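Putative capsular polysaccharide biosynthesis protein (PDB 6EWJ) is a putative pyridoxal-phosphate-dependent sugar aminotransferase of pneumococcal teichoic acid biosynthesis, probably transferring an amino group to a sugar precursor. Local coordinates at residues K205-A210 with D279-L284; D293-G298 with I381-H386; I337-K342 with S405-T410; P353-T358 with T368-A373. All coordinates share one frame; numbering follows the deposited sequence.

Contact 1 (K205-A210 with D279-L284)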
loop_
_atom_site.group_PDB
_atom_site.type_symbol
_atom_site.label_atom_id
_atom_site.label_comp_id
_atom_site.label_asym_id
_atom_site.label_seq_id
_atom_site.Cartn_x
_atom_site.Cartn_y
_atom_site.Cartn_z
ATOM N N LYS A 205 16.338 -3.551 5.882
ATOM C CA LYS A 205 16.448 -2.851 7.171
ATOM C C LYS A 205 16.864 -3.800 8.320
ATOM O O LYS A 205 16.936 -5.037 8.114
ATOM C CB LYS A 205 15.159 -2.077 7.464
ATOM C CG LYS A 205 15.309 -0.593 7.273
ATOM C CD LYS A 205 15.571 -0.261 5.825
ATOM C CE LYS A 205 15.733 1.190 5.571
ATOM N NZ LYS A 205 15.972 1.428 4.135
ATOM N N ASN A 206 17.260 -3.251 9.480
ATOM C CA ASN A 206 17.725 -4.090 10.583
ATOM C C ASN A 206 16.679 -5.120 11.010
ATOM O O ASN A 206 17.024 -6.237 11.407
ATOM C CB ASN A 206 18.042 -3.292 11.843
ATOM C CG ASN A 206 19.373 -2.572 11.787
ATOM O OD1 ASN A 206 19.911 -2.347 10.696
ATOM N ND2 ASN A 206 19.874 -2.143 12.967
ATOM N N PHE A 207 15.426 -4.709 10.968
ATOM C CA PHE A 207 14.240 -5.508 11.378
ATOM C C PHE A 207 13.394 -5.522 10.135
ATOM O O PHE A 207 13.070 -4.481 9.609
ATOM C CB PHE A 207 13.570 -4.741 12.548
ATOM C CG PHE A 207 12.239 -5.324 13.027
ATOM C CD1 PHE A 207 11.054 -5.126 12.299
ATOM C CD2 PHE A 207 12.162 -5.958 14.255
ATOM C CE1 PHE A 207 9.829 -5.621 12.765
ATOM C CE2 PHE A 207 10.957 -6.442 14.708
ATOM C CZ PHE A 207 9.795 -6.297 13.966
ATOM N N THR A 208 13.041 -6.717 9.633
ATOM C CA THR A 208 12.388 -6.811 8.363
ATOM C C THR A 208 11.112 -7.634 8.377
ATOM O O THR A 208 11.005 -8.675 9.032
ATOM C CB THR A 208 13.336 -7.308 7.248
ATOM O OG1 THR A 208 12.728 -7.035 5.985
ATOM C CG2 THR A 208 13.635 -8.756 7.354
ATOM N N THR A 209 10.151 -7.145 7.624
ATOM C CA THR A 209 8.994 -7.978 7.252
ATOM C C THR A 209 8.906 -8.067 5.740
ATOM O O THR A 209 7.800 -8.221 5.209
ATOM C CB THR A 209 7.692 -7.408 7.897
ATOM O OG1 THR A 209 7.416 -6.093 7.391
ATOM C CG2 THR A 209 7.802 -7.362 9.378
ATOM N N ALA A 210 10.057 -7.927 5.051
ATOM C CA ALA A 210 10.177 -7.840 3.576
ATOM C C ALA A 210 9.645 -6.488 3.021
ATOM O O ALA A 210 10.374 -5.731 2.357
ATOM C CB ALA A 210 9.518 -9.012 2.874
ATOM N N ASP A 279 11.690 -10.889 18.591
ATOM C CA ASP A 279 12.353 -11.811 19.568
ATOM C C ASP A 279 13.861 -11.855 19.329
ATOM O O ASP A 279 14.673 -11.768 20.246
ATOM C CB ASP A 279 11.848 -13.238 19.402
ATOM C CG ASP A 279 10.410 -13.408 19.805
ATOM O OD1 ASP A 279 9.817 -12.500 20.407
ATOM O OD2 ASP A 279 9.860 -14.462 19.495
ATOM N N ARG A 280 14.208 -11.958 18.045
ATOM C CA ARG A 280 15.607 -11.996 17.614
ATOM C C ARG A 280 16.364 -10.682 17.740
ATOM O O ARG A 280 17.585 -10.703 17.708
ATOM C CB ARG A 280 15.684 -12.479 16.146
ATOM C CG ARG A 280 15.274 -13.935 16.002
ATOM C CD ARG A 280 15.344 -14.357 14.563
ATOM N NE ARG A 280 16.735 -14.429 14.172
ATOM C CZ ARG A 280 17.215 -14.212 12.957
ATOM N NH1 ARG A 280 16.431 -13.873 11.931
ATOM N NH2 ARG A 280 18.531 -14.321 12.771
ATOM N N TYR A 281 15.657 -9.564 17.893
ATOM C CA TYR A 281 16.244 -8.237 17.698
ATOM C C TYR A 281 17.396 -7.818 18.655
ATOM O O TYR A 281 18.404 -7.342 18.167
ATOM C CB TYR A 281 15.176 -7.141 17.620
ATOM C CG TYR A 281 15.636 -5.911 16.817
ATOM C CD1 TYR A 281 16.146 -6.052 15.547
ATOM C CD2 TYR A 281 15.477 -4.632 17.332
ATOM C CE1 TYR A 281 16.586 -4.944 14.835
ATOM C CE2 TYR A 281 15.891 -3.526 16.655
ATOM C CZ TYR A 281 16.432 -3.673 15.387
ATOM O OH TYR A 281 16.830 -2.581 14.701
ATOM N N PRO A 282 17.251 -8.027 19.998
ATOM C CA PRO A 282 18.414 -7.879 20.894
ATOM C C PRO A 282 19.680 -8.570 20.371
ATOM O O PRO A 282 20.696 -7.884 20.234
ATOM C CB PRO A 282 17.922 -8.502 22.221
ATOM C CG PRO A 282 16.450 -8.283 22.190
ATOM C CD PRO A 282 16.047 -8.435 20.747
ATOM N N SER A 283 19.618 -9.847 19.969
ATOM C CA SER A 283 20.810 -10.546 19.421
ATOM C C SER A 283 21.341 -9.949 18.095
ATOM O O SER A 283 22.561 -9.877 17.853
ATOM C CB SER A 283 20.563 -12.042 19.222
ATOM O OG SER A 283 19.680 -12.257 18.152
ATOM N N LEU A 284 20.417 -9.536 17.238
ATOM C CA LEU A 284 20.791 -8.884 15.945
ATOM C C LEU A 284 21.505 -7.560 16.169
ATOM O O LEU A 284 22.527 -7.282 15.572
ATOM C CB LEU A 284 19.570 -8.707 15.058
ATOM C CG LEU A 284 18.943 -10.025 14.602
ATOM C CD1 LEU A 284 17.637 -9.793 13.835
ATOM C CD2 LEU A 284 19.864 -10.890 13.751
#

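Contact 2 (D293-G298 with I381-H386)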
loop_
_atom_site.group_PDB
_atom_site.type_symbol
_atom_site.label_atom_id
_atom_site.label_comp_id
_atom_site.label_asym_id
_atom_site.label_seq_id
_atom_site.Cartn_x
_atom_site.Cartn_y
_atom_site.Cartn_z
ATOM N N ASP A 293 32.154 -2.119 15.977
ATOM C CA ASP A 293 33.375 -1.961 16.771
ATOM C C ASP A 293 34.604 -2.478 16.012
ATOM O O ASP A 293 35.675 -1.898 16.121
ATOM C CB ASP A 293 33.234 -2.631 18.144
ATOM C CG ASP A 293 32.181 -1.961 19.016
ATOM O OD1 ASP A 293 31.828 -0.778 18.786
ATOM O OD2 ASP A 293 31.711 -2.626 19.956
ATOM N N ARG A 294 34.449 -3.595 15.284
ATOM C CA ARG A 294 35.572 -4.184 14.528
ATOM C C ARG A 294 35.984 -3.242 13.380
ATOM O O ARG A 294 37.175 -2.933 13.201
ATOM C CB ARG A 294 35.211 -5.598 14.042
ATOM C CG ARG A 294 36.298 -6.309 13.257
ATOM C CD ARG A 294 35.855 -7.682 12.809
ATOM N NE ARG A 294 35.960 -8.597 13.926
ATOM C CZ ARG A 294 37.040 -9.309 14.259
ATOM N NH1 ARG A 294 38.157 -9.293 13.532
ATOM N NH2 ARG A 294 36.986 -10.067 15.327
ATOM N N TYR A 295 34.990 -2.728 12.653
ATOM C CA TYR A 295 35.265 -1.710 11.626
ATOM C C TYR A 295 35.954 -0.464 12.231
ATOM O O TYR A 295 36.974 0.019 11.722
ATOM C CB TYR A 295 33.954 -1.252 10.943
ATOM C CG TYR A 295 33.384 -2.032 9.761
ATOM C CD1 TYR A 295 34.197 -2.531 8.753
ATOM C CD2 TYR A 295 31.995 -2.148 9.604
ATOM C CE1 TYR A 295 33.648 -3.183 7.640
ATOM C CE2 TYR A 295 31.430 -2.791 8.496
ATOM C CZ TYR A 295 32.256 -3.315 7.515
ATOM O OH TYR A 295 31.718 -3.905 6.405
ATOM N N ASP A 296 35.343 0.067 13.289
ATOM C CA ASP A 296 35.869 1.242 13.975
ATOM C C ASP A 296 37.333 1.053 14.376
ATOM O O ASP A 296 38.145 1.933 14.086
ATOM C CB ASP A 296 35.052 1.607 15.204
ATOM C CG ASP A 296 33.693 2.208 14.870
ATOM O OD1 ASP A 296 33.380 2.563 13.678
ATOM O OD2 ASP A 296 32.904 2.314 15.833
ATOM N N SER A 297 37.693 -0.064 15.002
ATOM C CA SER A 297 39.126 -0.262 15.373
ATOM C C SER A 297 39.988 -0.415 14.124
ATOM O O SER A 297 41.057 0.138 14.043
ATOM C CB SER A 297 39.367 -1.450 16.308
ATOM O OG SER A 297 38.331 -1.601 17.281
ATOM N N GLY A 298 39.465 -1.115 13.115
ATOM C CA GLY A 298 40.147 -1.258 11.821
ATOM C C GLY A 298 40.477 0.040 11.077
ATOM O O GLY A 298 41.576 0.181 10.541
ATOM N N ILE A 381 31.050 6.744 1.377
ATOM C CA ILE A 381 30.875 5.357 0.992
ATOM C C ILE A 381 30.283 4.555 2.138
ATOM O O ILE A 381 30.786 4.573 3.276
ATOM C CB ILE A 381 32.201 4.725 0.523
ATOM C CG1 ILE A 381 32.689 5.414 -0.786
ATOM C CG2 ILE A 381 32.039 3.250 0.223
ATOM C CD1 ILE A 381 34.117 5.079 -1.171
ATOM N N THR A 382 29.230 3.810 1.836
ATOM C CA THR A 382 28.641 2.953 2.805
ATOM C C THR A 382 29.143 1.535 2.589
ATOM O O THR A 382 28.993 0.974 1.501
ATOM C CB THR A 382 27.111 2.980 2.733
ATOM O OG1 THR A 382 26.678 4.317 2.587
ATOM C CG2 THR A 382 26.488 2.417 3.972
ATOM N N LEU A 383 29.729 0.965 3.639
ATOM C CA LEU A 383 30.168 -0.432 3.638
ATOM C C LEU A 383 29.085 -1.318 4.172
ATOM O O LEU A 383 28.250 -0.826 4.924
ATOM C CB LEU A 383 31.396 -0.612 4.534
ATOM C CG LEU A 383 32.597 0.298 4.235
ATOM C CD1 LEU A 383 33.715 -0.004 5.218
ATOM C CD2 LEU A 383 33.072 0.145 2.808
ATOM N N PRO A 384 29.108 -2.619 3.803
ATOM C CA PRO A 384 28.100 -3.546 4.225
ATOM C C PRO A 384 28.030 -3.641 5.770
ATOM O O PRO A 384 29.076 -3.629 6.442
ATOM C CB PRO A 384 28.590 -4.872 3.639
ATOM C CG PRO A 384 29.286 -4.484 2.409
ATOM C CD PRO A 384 30.051 -3.262 2.867
ATOM N N LEU A 385 26.814 -3.640 6.292
ATOM C CA LEU A 385 26.564 -3.823 7.743
ATOM C C LEU A 385 25.254 -4.579 7.900
ATOM O O LEU A 385 24.168 -4.003 7.795
ATOM C CB LEU A 385 26.497 -2.491 8.479
ATOM C CG LEU A 385 26.330 -2.535 10.012
ATOM C CD1 LEU A 385 27.394 -3.359 10.683
ATOM C CD2 LEU A 385 26.304 -1.131 10.594
ATOM N N HIS A 386 25.389 -5.885 8.119
ATOM C CA HIS A 386 24.269 -6.763 8.292
ATOM C C HIS A 386 24.783 -8.010 9.001
ATOM O O HIS A 386 26.001 -8.242 9.105
ATOM C CB HIS A 386 23.683 -7.134 6.924
ATOM C CG HIS A 386 24.682 -7.697 5.959
ATOM N ND1 HIS A 386 25.058 -9.023 5.952
ATOM C CD2 HIS A 386 25.377 -7.113 4.953
ATOM C CE1 HIS A 386 25.926 -9.235 4.977
ATOM N NE2 HIS A 386 26.148 -8.082 4.365
#

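Contact 3 (I337-K342 with S405-T410)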
loop_
_atom_site.group_PDB
_atom_site.type_symbol
_atom_site.label_atom_id
_atom_site.label_comp_id
_atom_site.label_asym_id
_atom_site.label_seq_id
_atom_site.Cartn_x
_atom_site.Cartn_y
_atom_site.Cartn_z
ATOM N N ILE A 337 34.592 2.956 -5.207
ATOM C CA ILE A 337 33.463 2.022 -5.196
ATOM C C ILE A 337 33.630 0.925 -6.245
ATOM O O ILE A 337 33.438 -0.255 -5.952
ATOM C CB ILE A 337 32.124 2.728 -5.386
ATOM C CG1 ILE A 337 31.774 3.445 -4.087
ATOM C CG2 ILE A 337 31.014 1.746 -5.764
ATOM C CD1 ILE A 337 30.593 4.365 -4.228
ATOM N N GLN A 338 34.010 1.300 -7.454
ATOM C CA GLN A 338 34.237 0.287 -8.512
ATOM C C GLN A 338 35.420 -0.669 -8.181
ATOM O O GLN A 338 35.361 -1.870 -8.504
ATOM C CB GLN A 338 34.394 0.949 -9.895
ATOM C CG GLN A 338 33.206 1.792 -10.354
ATOM C CD GLN A 338 31.892 1.052 -10.492
ATOM O OE1 GLN A 338 31.838 -0.172 -10.703
ATOM N NE2 GLN A 338 30.790 1.815 -10.401
ATOM N N GLU A 339 36.468 -0.147 -7.536
ATOM C CA GLU A 339 37.579 -0.989 -7.068
ATOM C C GLU A 339 37.161 -1.926 -5.930
ATOM O O GLU A 339 37.627 -3.061 -5.866
ATOM C CB GLU A 339 38.753 -0.145 -6.582
ATOM C CG GLU A 339 39.567 0.483 -7.698
ATOM C CD GLU A 339 40.374 -0.533 -8.473
ATOM O OE1 GLU A 339 40.943 -1.475 -7.864
ATOM O OE2 GLU A 339 40.451 -0.398 -9.706
ATOM N N LEU A 340 36.303 -1.459 -5.037
ATOM C CA LEU A 340 35.719 -2.356 -4.006
ATOM C C LEU A 340 34.928 -3.489 -4.648
ATOM O O LEU A 340 35.041 -4.653 -4.252
ATOM C CB LEU A 340 34.819 -1.585 -3.038
ATOM C CG LEU A 340 35.569 -0.700 -2.015
ATOM C CD1 LEU A 340 34.595 0.166 -1.224
ATOM C CD2 LEU A 340 36.366 -1.580 -1.062
ATOM N N ALA A 341 34.169 -3.133 -5.677
ATOM C CA ALA A 341 33.344 -4.091 -6.400
ATOM C C ALA A 341 34.187 -5.166 -7.116
ATOM O O ALA A 341 33.859 -6.345 -7.051
ATOM C CB ALA A 341 32.446 -3.370 -7.385
ATOM N N LYS A 342 35.311 -4.769 -7.721
ATOM C CA LYS A 342 36.252 -5.741 -8.316
ATOM C C LYS A 342 36.866 -6.682 -7.298
ATOM O O LYS A 342 37.275 -7.789 -7.646
ATOM C CB LYS A 342 37.375 -5.039 -9.079
ATOM C CG LYS A 342 36.913 -4.381 -10.360
ATOM C CD LYS A 342 38.076 -3.710 -11.069
ATOM C CE LYS A 342 37.577 -2.704 -12.092
ATOM N NZ LYS A 342 38.675 -1.767 -12.453
ATOM N N SER A 405 41.654 2.681 -1.328
ATOM C CA SER A 405 41.667 4.139 -1.167
ATOM C C SER A 405 43.059 4.716 -1.418
ATOM O O SER A 405 43.212 5.681 -2.164
ATOM C CB SER A 405 41.203 4.541 0.242
ATOM O OG SER A 405 39.862 4.116 0.475
ATOM N N GLU A 406 44.069 4.121 -0.778
ATOM C CA GLU A 406 45.478 4.531 -0.990
ATOM C C GLU A 406 45.855 4.451 -2.470
ATOM O O GLU A 406 46.377 5.402 -3.039
ATOM C CB GLU A 406 46.434 3.648 -0.189
ATOM C CG GLU A 406 46.406 3.834 1.321
ATOM C CD GLU A 406 47.215 2.768 2.060
ATOM O OE1 GLU A 406 48.325 2.436 1.561
ATOM O OE2 GLU A 406 46.762 2.269 3.126
ATOM N N LYS A 407 45.538 3.325 -3.100
ATOM C CA LYS A 407 45.832 3.133 -4.523
ATOM C C LYS A 407 45.216 4.219 -5.398
ATOM O O LYS A 407 45.916 4.795 -6.225
ATOM C CB LYS A 407 45.391 1.758 -4.998
ATOM C CG LYS A 407 45.712 1.452 -6.464
ATOM C CD LYS A 407 45.374 0.031 -6.889
ATOM C CE LYS A 407 43.870 -0.161 -7.049
ATOM N NZ LYS A 407 43.255 -1.476 -6.690
ATOM N N VAL A 408 43.936 4.521 -5.196
ATOM C CA VAL A 408 43.237 5.543 -5.995
ATOM C C VAL A 408 43.863 6.935 -5.808
ATOM O O VAL A 408 44.069 7.655 -6.783
ATOM C CB VAL A 408 41.722 5.579 -5.678
ATOM C CG1 VAL A 408 41.033 6.798 -6.286
ATOM C CG2 VAL A 408 41.061 4.310 -6.182
ATOM N N LEU A 409 44.175 7.305 -4.569
ATOM C CA LEU A 409 44.773 8.609 -4.308
ATOM C C LEU A 409 46.230 8.702 -4.799
ATOM O O LEU A 409 46.603 9.717 -5.401
ATOM C CB LEU A 409 44.653 8.979 -2.830
ATOM C CG LEU A 409 43.186 9.191 -2.407
ATOM C CD1 LEU A 409 43.033 9.137 -0.896
ATOM C CD2 LEU A 409 42.607 10.494 -2.953
ATOM N N THR A 410 47.027 7.649 -4.589
ATOM C CA THR A 410 48.410 7.607 -5.103
ATOM C C THR A 410 48.421 7.601 -6.636
ATOM O O THR A 410 49.333 8.128 -7.270
ATOM C CB THR A 410 49.211 6.379 -4.595
ATOM O OG1 THR A 410 48.546 5.163 -4.959
ATOM C CG2 THR A 410 49.399 6.415 -3.074
#

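Contact 4 (P353-T358 with T368-A373)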
loop_
_atom_site.group_PDB
_atom_site.type_symbol
_atom_site.label_atom_id
_atom_site.label_comp_id
_atom_site.label_asym_id
_atom_site.label_seq_id
_atom_site.Cartn_x
_atom_site.Cartn_y
_atom_site.Cartn_z
ATOM N N PRO A 353 22.186 14.183 -2.438
ATOM C CA PRO A 353 21.290 15.132 -1.827
ATOM C C PRO A 353 20.072 15.260 -2.756
ATOM O O PRO A 353 20.210 15.112 -3.974
ATOM C CB PRO A 353 22.087 16.439 -1.846
ATOM C CG PRO A 353 23.498 16.000 -1.881
ATOM C CD PRO A 353 23.501 14.770 -2.715
ATOM N N LEU A 354 18.919 15.542 -2.174
ATOM C CA LEU A 354 17.663 15.612 -2.937
ATOM C C LEU A 354 17.754 16.523 -4.175
ATOM O O LEU A 354 17.290 16.120 -5.203
ATOM C CB LEU A 354 16.522 16.030 -2.038
ATOM C CG LEU A 354 16.265 15.022 -0.887
ATOM C CD1 LEU A 354 15.042 15.495 -0.132
ATOM C CD2 LEU A 354 16.019 13.579 -1.321
ATOM N N PRO A 355 18.435 17.701 -4.064
ATOM C CA PRO A 355 18.552 18.603 -5.200
ATOM C C PRO A 355 19.313 18.046 -6.375
ATOM O O PRO A 355 19.184 18.607 -7.425
ATOM C CB PRO A 355 19.270 19.816 -4.618
ATOM C CG PRO A 355 18.924 19.788 -3.173
ATOM C CD PRO A 355 18.935 18.351 -2.832
ATOM N N LEU A 356 20.028 16.915 -6.214
ATOM C CA LEU A 356 20.656 16.259 -7.378
ATOM C C LEU A 356 19.669 15.470 -8.226
ATOM O O LEU A 356 19.959 15.219 -9.375
ATOM C CB LEU A 356 21.811 15.335 -6.989
ATOM C CG LEU A 356 23.169 15.949 -6.548
ATOM C CD1 LEU A 356 24.230 14.857 -6.420
ATOM C CD2 LEU A 356 23.645 16.996 -7.514
ATOM N N LEU A 357 18.524 15.114 -7.648
ATOM C CA LEU A 357 17.545 14.213 -8.263
ATOM C C LEU A 357 16.615 15.031 -9.165
ATOM O O LEU A 357 16.157 16.115 -8.790
ATOM C CB LEU A 357 16.766 13.473 -7.199
ATOM C CG LEU A 357 17.569 12.706 -6.127
ATOM C CD1 LEU A 357 16.643 12.264 -5.003
ATOM C CD2 LEU A 357 18.397 11.544 -6.693
ATOM N N THR A 358 16.383 14.522 -10.361
ATOM C CA THR A 358 15.482 15.166 -11.313
ATOM C C THR A 358 14.152 15.651 -10.755
ATOM O O THR A 358 13.763 16.778 -11.008
ATOM C CB THR A 358 15.265 14.209 -12.518
ATOM O OG1 THR A 358 16.540 13.975 -13.146
ATOM C CG2 THR A 358 14.213 14.713 -13.537
ATOM N N THR A 368 23.440 24.073 -5.411
ATOM C CA THR A 368 24.339 25.150 -4.954
ATOM C C THR A 368 23.864 25.817 -3.653
ATOM O O THR A 368 24.651 26.471 -2.982
ATOM C CB THR A 368 24.577 26.243 -6.045
ATOM O OG1 THR A 368 23.346 26.922 -6.353
ATOM C CG2 THR A 368 25.158 25.621 -7.338
ATOM N N ASN A 369 22.582 25.663 -3.298
ATOM C CA ASN A 369 22.055 26.154 -1.995
ATOM C C ASN A 369 22.392 25.303 -0.790
ATOM O O ASN A 369 22.138 25.719 0.346
ATOM C CB ASN A 369 20.528 26.360 -2.047
ATOM C CG ASN A 369 20.099 27.544 -2.899
ATOM O OD1 ASN A 369 19.186 27.420 -3.735
ATOM N ND2 ASN A 369 20.737 28.668 -2.719
ATOM N N TYR A 370 22.919 24.096 -1.012
ATOM C CA TYR A 370 23.139 23.131 0.060
ATOM C C TYR A 370 24.511 22.510 -0.058
ATOM O O TYR A 370 24.635 21.296 -0.202
ATOM C CB TYR A 370 22.006 22.047 0.060
ATOM C CG TYR A 370 20.646 22.609 -0.184
ATOM C CD1 TYR A 370 19.867 23.114 0.856
ATOM C CD2 TYR A 370 20.099 22.619 -1.465
ATOM C CE1 TYR A 370 18.627 23.685 0.626
ATOM C CE2 TYR A 370 18.822 23.134 -1.695
ATOM C CZ TYR A 370 18.102 23.680 -0.649
ATOM O OH TYR A 370 16.858 24.261 -0.892
ATOM N N PRO A 371 25.579 23.353 0.018
ATOM C CA PRO A 371 26.938 22.860 -0.172
ATOM C C PRO A 371 27.409 21.816 0.838
ATOM O O PRO A 371 28.265 21.006 0.510
ATOM C CB PRO A 371 27.789 24.130 -0.051
ATOM C CG PRO A 371 26.932 25.121 0.679
ATOM C CD PRO A 371 25.553 24.812 0.246
ATOM N N LYS A 372 26.902 21.867 2.066
ATOM C CA LYS A 372 27.320 20.913 3.107
ATOM C C LYS A 372 26.776 19.538 2.765
ATOM O O LYS A 372 27.468 18.500 2.908
ATOM C CB LYS A 372 26.864 21.375 4.487
ATOM C CG LYS A 372 27.403 22.764 4.854
ATOM C CD LYS A 372 28.762 22.734 5.502
ATOM C CE LYS A 372 29.206 24.150 5.939
ATOM N NZ LYS A 372 28.829 25.346 5.076
ATOM N N ALA A 373 25.526 19.521 2.299
ATOM C CA ALA A 373 24.906 18.287 1.829
ATOM C C ALA A 373 25.720 17.675 0.728
ATOM O O ALA A 373 25.998 16.466 0.743
ATOM C CB ALA A 373 23.454 18.532 1.360
#

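Contact 1 (K205-A210 with D279-L284)
Phe-207 drives the edge of its ring into one face of Tyr-281, a T-shaped pair with centroids 5.7 Å apart and planes at 88°. Its CD2 stands above the rim of the tyrosine ring rather than its middle, 4.2 Å from Tyr-281 CD1, while Phe-207 CB settles 3.8 Å from Tyr-281 CE1. Both rings have CG anti to their own backbone N (chi1 174° for Phe-207, -154° for Tyr-281), which carries them into the gap between loop and helix. Asn-206 comes to the same tyrosine at its edge: Asn-206 CB lies in the ring plane, 3.2 Å from Tyr-281 OH. The polar ends of this pair are engaged elsewhere, the phenol with Leu-181 O and Asn-206 OD1 with His-319 ND1. An aromatic with one hydroxyl therefore suits position 281, filling a buried gap while reaching a backbone carbonyl beyond it.

Segment 205-210, part of the loop between strands 196-200 and 213-217, begins with Lys-205, predicted to carry the cofactor as a Schiff base, as in fold type I aminotransferases; no cofactor is bound here. Contact with residues 279-284 falls on the two residues directly after that lysine, and Thr-208 N bonds to Gln-277 OE1 one turn earlier in the helix. Thr-208 OG1 accepts from Ala-210 N at 3.0 Å, closing an ST turn, and Thr-208 packs on Ile-36 of the second subunit. On the helix side, Pro-282 has no N-H to give and the helix kinks; Arg-280 O is nevertheless gripped twice, by Leu-284 N and by Ser-283 OG, the latter at 2.6 Å on a lone pair.

Contact 2 (D293-G298 with I381-H386)
Tyr-295 spans the gap between helix 268-299 and strand 380-383, donating its phenol proton to Pro-384 O. The bond from Tyr-295 OH to Pro-384 O is 2.7 Å long and lies in the carbonyl plane, with a C=O...donor angle of 146°. The acceptor also sits in the plane of the ring, at its edge, where Tyr-295 CE2 comes within 3.2 Å of Pro-384 O. Reaching it requires the long axis of the tyrosine to leave the helix toward the strand, and a first torsion of -86°, with CG anti to the carbonyl carbon, provides this.

Leu-383 meets the ring on one face. Its CG is likewise anti to the carbonyl carbon (chi1 -55°), and the extended second torsion sends CD1 over the ring, 4.0 Å from Tyr-295 CE1. Nearer the backbone, Leu-383 CB passes 3.8 Å from Tyr-295 OH. The ring also stacks with Tyr-321, on the neighbouring strand 321-325, and touches Ile-397 of helix 391-409, so the contact belongs to the packing of helices on the antiparallel sheet of the C-terminal part. Leucine suits a place against a flat apolar face, and tyrosine one where a greasy ring must end in a donor. Ring and leucine meet through apolar shape, whereas the buried phenol adds direction, tying the ring's tip to a single backbone carbonyl, that of Pro-384.

Contact 3 (I337-K342 with S405-T410)
Glu-339 carries this contact, its carboxylate reaching across to Lys-407 on the neighbouring helix. At its base, CB is directed toward helix 391-409, where the side chain also packs on Val-404. The first torsion, -75°, leaves CG anti to the carbonyl carbon and 4.4 Å from Val-408 CG2, a loose apolar touch. A bend at chi2 (-70°) then turns the end of the chain back toward the lysine: Glu-339 CD lies 3.8 Å from Lys-407 CE. At the tip the two oxygens divide the work. Glu-339 OE1 receives Lys-407 NZ at 2.6 Å, a salt bridge whose donor comes from above the carboxylate, 51° out of its plane. Glu-339 OE2 turns to its own helix and pairs with Lys-342 NZ at 3.5 Å, three residues on.

Lys-407 starts out extended, then bends at chi3 and chi4, crossing the glutamate at about a right angle. Two ammonium groups on one carboxylate would probably hold it ionised. Long flexible chains suit this surface position, since they can bridge helices while their charges stay near solvent; branched Val-408 instead turns toward the interior of the pair, onto Leu-335 and Ile-336. Ile-337, meanwhile, packs on Trp-253 of the second subunit. Three linked charges over an apolar seam form a salt-bridge network at the margin of a helix-helix interface, here between helices 330-342 and 391-409 of the C-terminal part of an aminotransferase fold.

Contact 4 (P353-T358 with T368-A373)
A proline-rich loop, shortly after the cofactor-binding Tyr-351, packs here against the start of helix 371-378. Two prolines make the contact, each with its own partner. Pro-353 lays its ring beside the first turn of the helix, with Pro-353 CB 4.1 Å from Ala-373 CB and Pro-353 CG 3.7 Å from Ala-373 O. The small methyl of alanine lets loop and helix backbones approach, their CA atoms being 6.0 Å apart at this pair.

Pro-355 meets Tyr-370, the N-cap residue of the helix. Its CG comes 3.5 Å from Tyr-370 CD2 and 3.7 Å from Tyr-370 CE2, so the pyrrolidine meets the CD2-CE2 bond of the ring and crosses the tyrosine at about a right angle. A first torsion of -41° turns the ring toward the loop, and Asn-369 CB lies over one of its faces, offset to the rim. Met-106 of strand 103-107 touches both Pro-355 and Tyr-370, placing the pair against the edge of the large sheet.

The loop contains a short 3-10 segment, 354-356, in which Leu-356 N bonds Pro-353 O at 2.9 Å. Prolines suit such a turn because their rings restrict the backbone and offer rigid apolar surfaces. Asp-108 accepts from the backbone N of Lys-372 and of Ala-373, satisfying the first turn of the helix. Across the contact itself no hydrogen bond forms: it rests on apolar packing of the two rigid proline rings, while polar needs at the helix start are met from outside.

In the fold
Contacts 1 and 2 both use helix 268-299, their centres 19 Å apart, so this long helix joins the predicted cofactor-lysine loop to the three-stranded sheet of the C-terminal part. Contact 1 closes along the chain before the other three open. Contacts 2 and 3 alternate in sequence and touch, Ile-381 packing on Ile-337 and Leu-340, which makes them neighbouring layers of one region. Contact 4 lies within the chain spanned by either of them, yet 26 Å from contact 2 and 25 Å from contact 3 between centres. It sits beside the large sheet, across the chain's centre from contact 1. Contacts 1, 3 and 4 also touch the second subunit, linking packing within the chain to the dimer.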